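Local coordinates for putative dihydrodipicolinate synthase (Thermus thermophilus, PDB 2PCQ), which is a putative member of the dihydrodipicolinate synthase family and folds as a closed barrel of eight parallel strands, at residues P4-P9 and E19-L24. Sequence-based numbering, arbitrary orientation.
Sequences PPIPTP and EAFREL
Phe21 reaches from helix 18-28 into the chain that leaves the first barrel strand, and Ile6, Pro7, Thr8 and Pro9 all touch its ring. The CG2 methyl of Thr8 makes a CH-pi contact. It sits over the centre of one ring face, 4.2 Å from the centroid and only 9° off the normal. With CG2 anti to the backbone N and OG1 beside that N, the methyl faces the ring while OG1 bonds the carbonyl O of Gly42. OG1 is still 3.7 Å from CZ of Phe21. The side chains of Ile6 and Pro9 each cross that of Phe21 at about a right angle, and their atoms approach the ring obliquely. The tip of Ile6, CD1, lies 3.7 Å from CE1 of Phe21, and Pro9 CD is 3.4 Å from Phe21 CD1. The carbonyl O of Pro7 also approaches CE1 of Phe21, at 3.5 Å. Phe21 CG is anti to its backbone N (chi1 -162°). Beyond it the ring comes closer to segment 4-9 than CB does.

The other apolar contacts lie along the helix on both sides of Phe21 in sequence. Pro9 CB packs on the methyl of Ala20 at 3.8 Å. One helical turn beyond Ala20, Leu24 uses a single branch: CD2 touches CG of Pro7 at 3.7 Å and also comes close to the Pro7 carbonyl O. Pro7 additionally touches Lys242 and Leu245 of helix 216-247, while Phe21 touches Val37 of the next strand.

The contact belongs to the first beta-alpha-beta unit of the TIM barrel, strand 2-6, helix 18-28 and strand 36-37. No hydrogen bond joins the two segments, but Asp17 bonds the Pro9 backbone and, through OD1, Ala20 N. Between the segments themselves, residues 6-9 meet the helix by buried apolar packing and one CH-pi contact.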
ATOM      1  N   PRO A   4     -22.503   9.906  18.668  1.00 18.34           N
ATOM      2  CA  PRO A   4     -22.387  10.135  17.233  1.00 13.96           C
ATOM      3  C   PRO A   4     -21.436  11.288  16.921  1.00 16.61           C
ATOM      4  O   PRO A   4     -21.346  12.253  17.681  1.00 14.83           O
ATOM      5  CB  PRO A   4     -23.812  10.475  16.836  1.00 18.94           C
ATOM      6  CG  PRO A   4     -24.240  11.346  17.995  1.00 16.94           C
ATOM      7  CD  PRO A   4     -23.701  10.580  19.209  1.00 14.71           C
ATOM      8  N   PRO A   5     -20.684  11.179  15.818  1.00 16.07           N
ATOM      9  CA  PRO A   5     -19.769  12.259  15.444  1.00 15.28           C
ATOM     10  C   PRO A   5     -20.653  13.186  14.605  1.00 17.23           C
ATOM     11  O   PRO A   5     -20.829  12.970  13.404  1.00 15.28           O
ATOM     12  CB  PRO A   5     -18.710  11.540  14.610  1.00 13.58           C
ATOM     13  CG  PRO A   5     -19.497  10.455  13.940  1.00 15.01           C
ATOM     14  CD  PRO A   5     -20.380   9.945  15.070  1.00 12.70           C
ATOM     15  N   ILE A   6     -21.233  14.203  15.234  1.00 13.99           N
ATOM     16  CA  ILE A   6     -22.118  15.093  14.497  1.00 16.42           C
ATOM     17  C   ILE A   6     -21.411  15.928  13.437  1.00 16.58           C
ATOM     18  O   ILE A   6     -20.310  16.437  13.649  1.00 16.39           O
ATOM     19  CB  ILE A   6     -22.905  16.046  15.436  1.00 17.24           C
ATOM     20  CG1 ILE A   6     -21.959  17.022  16.133  1.00 19.43           C
ATOM     21  CG2 ILE A   6     -23.684  15.231  16.463  1.00 18.45           C
ATOM     22  CD1 ILE A   6     -22.687  18.130  16.871  1.00 26.41           C
ATOM     23  N   PRO A   7     -22.038  16.063  12.262  1.00 16.08           N
ATOM     24  CA  PRO A   7     -21.424  16.855  11.199  1.00 16.03           C
ATOM     25  C   PRO A   7     -21.513  18.336  11.533  1.00 19.07           C
ATOM     26  O   PRO A   7     -22.289  18.735  12.402  1.00 20.62           O
ATOM     27  CB  PRO A   7     -22.250  16.480   9.970  1.00 16.19           C
ATOM     28  CG  PRO A   7     -23.600  16.211  10.544  1.00 20.65           C
ATOM     29  CD  PRO A   7     -23.278  15.417  11.793  1.00 15.57           C
ATOM     30  N   THR A   8     -20.690  19.142  10.868  1.00 16.09           N
ATOM     31  CA  THR A   8     -20.700  20.583  11.073  1.00 14.07           C
ATOM     32  C   THR A   8     -21.342  21.174   9.824  1.00 15.08           C
ATOM     33  O   THR A   8     -20.790  21.084   8.727  1.00 15.77           O
ATOM     34  CB  THR A   8     -19.278  21.140  11.241  1.00 16.65           C
ATOM     35  OG1 THR A   8     -18.665  20.531  12.384  1.00 15.60           O
ATOM     36  CG2 THR A   8     -19.321  22.652  11.442  1.00 16.92           C
ATOM     37  N   PRO A   9     -22.531  21.776   9.975  1.00 18.85           N
ATOM     38  CA  PRO A   9     -23.285  22.385   8.877  1.00 15.79           C
ATOM     39  C   PRO A   9     -22.676  23.606   8.201  1.00 18.15           C
ATOM     40  O   PRO A   9     -22.168  24.504   8.862  1.00 17.67           O
ATOM     41  CB  PRO A   9     -24.630  22.731   9.524  1.00 17.60           C
ATOM     42  CG  PRO A   9     -24.720  21.796  10.697  1.00 20.99           C
ATOM     43  CD  PRO A   9     -23.312  21.816  11.223  1.00 15.57           C
ATOM     44  N   GLU A  19     -26.325  28.454  13.679  1.00 25.93           N
ATOM     45  CA  GLU A  19     -27.685  28.151  14.110  1.00 26.82           C
ATOM     46  C   GLU A  19     -28.024  26.693  13.815  1.00 21.11           C
ATOM     47  O   GLU A  19     -28.560  25.986  14.666  1.00 19.97           O
ATOM     48  CB  GLU A  19     -28.686  29.069  13.403  1.00 32.64           C
ATOM     49  CG  GLU A  19     -28.607  30.538  13.805  1.00 45.19           C
ATOM     50  CD  GLU A  19     -27.244  31.156  13.546  1.00 56.46           C
ATOM     51  OE1 GLU A  19     -26.711  30.980  12.427  1.00 58.92           O
ATOM     52  OE2 GLU A  19     -26.708  31.823  14.460  1.00 59.28           O
ATOM     53  N   ALA A  20     -27.708  26.249  12.603  1.00 19.60           N
ATOM     54  CA  ALA A  20     -27.979  24.872  12.206  1.00 19.04           C
ATOM     55  C   ALA A  20     -27.186  23.898  13.070  1.00 18.47           C
ATOM     56  O   ALA A  20     -27.694  22.853  13.465  1.00 18.24           O
ATOM     57  CB  ALA A  20     -27.625  24.671  10.736  1.00 16.17           C
ATOM     58  N   PHE A  21     -25.940  24.253  13.363  1.00 18.50           N
ATOM     59  CA  PHE A  21     -25.059  23.419  14.173  1.00 19.89           C
ATOM     60  C   PHE A  21     -25.699  23.166  15.540  1.00 20.53           C
ATOM     61  O   PHE A  21     -25.774  22.026  16.006  1.00 20.77           O
ATOM     62  CB  PHE A  21     -23.705  24.129  14.328  1.00 18.83           C
ATOM     63  CG  PHE A  21     -22.567  23.228  14.763  1.00 20.81           C
ATOM     64  CD1 PHE A  21     -22.629  21.847  14.585  1.00 20.25           C
ATOM     65  CD2 PHE A  21     -21.396  23.781  15.285  1.00 20.01           C
ATOM     66  CE1 PHE A  21     -21.542  21.029  14.922  1.00 19.72           C
ATOM     67  CE2 PHE A  21     -20.304  22.974  15.624  1.00 20.35           C
ATOM     68  CZ  PHE A  21     -20.378  21.597  15.438  1.00 20.82           C
ATOM     69  N   ARG A  22     -26.172  24.236  16.169  1.00 19.92           N
ATOM     70  CA  ARG A  22     -26.800  24.147  17.483  1.00 20.86           C
ATOM     71  C   ARG A  22     -28.094  23.333  17.450  1.00 19.75           C
ATOM     72  O   ARG A  22     -28.342  22.507  18.328  1.00 22.28           O
ATOM     73  CB  ARG A  22     -27.075  25.557  18.018  1.00 27.84           C
ATOM     74  CG  ARG A  22     -27.734  25.597  19.380  1.00 32.98           C
ATOM     75  CD  ARG A  22     -27.812  27.020  19.930  1.00 38.02           C
ATOM     76  NE  ARG A  22     -28.395  27.962  18.978  1.00 43.10           N
ATOM     77  CZ  ARG A  22     -27.699  28.862  18.288  1.00 46.19           C
ATOM     78  NH1 ARG A  22     -26.384  28.951  18.442  1.00 46.78           N
ATOM     79  NH2 ARG A  22     -28.316  29.676  17.443  1.00 43.25           N
ATOM     80  N   GLU A  23     -28.914  23.556  16.429  1.00 22.05           N
ATOM     81  CA  GLU A  23     -30.176  22.836  16.306  1.00 23.93           C
ATOM     82  C   GLU A  23     -29.938  21.349  16.076  1.00 23.97           C
ATOM     83  O   GLU A  23     -30.645  20.503  16.623  1.00 20.29           O
ATOM     84  CB  GLU A  23     -31.001  23.399  15.149  1.00 27.76           C
ATOM     85  CG  GLU A  23     -32.415  22.847  15.083  1.00 40.54           C
ATOM     86  CD  GLU A  23     -33.179  23.335  13.870  1.00 49.31           C
ATOM     87  OE1 GLU A  23     -33.118  24.549  13.578  1.00 57.14           O
ATOM     88  OE2 GLU A  23     -33.849  22.507  13.214  1.00 52.14           O
ATOM     89  N   LEU A  24     -28.940  21.033  15.256  1.00 19.62           N
ATOM     90  CA  LEU A  24     -28.615  19.647  14.956  1.00 18.62           C
ATOM     91  C   LEU A  24     -28.185  18.912  16.219  1.00 15.21           C
ATOM     92  O   LEU A  24     -28.632  17.799  16.483  1.00 16.79           O
ATOM     93  CB  LEU A  24     -27.490  19.585  13.923  1.00 19.35           C
ATOM     94  CG  LEU A  24     -27.059  18.194  13.464  1.00 19.62           C
ATOM     95  CD1 LEU A  24     -28.212  17.520  12.737  1.00 16.46           C
ATOM     96  CD2 LEU A  24     -25.842  18.312  12.557  1.00 18.67           C
TER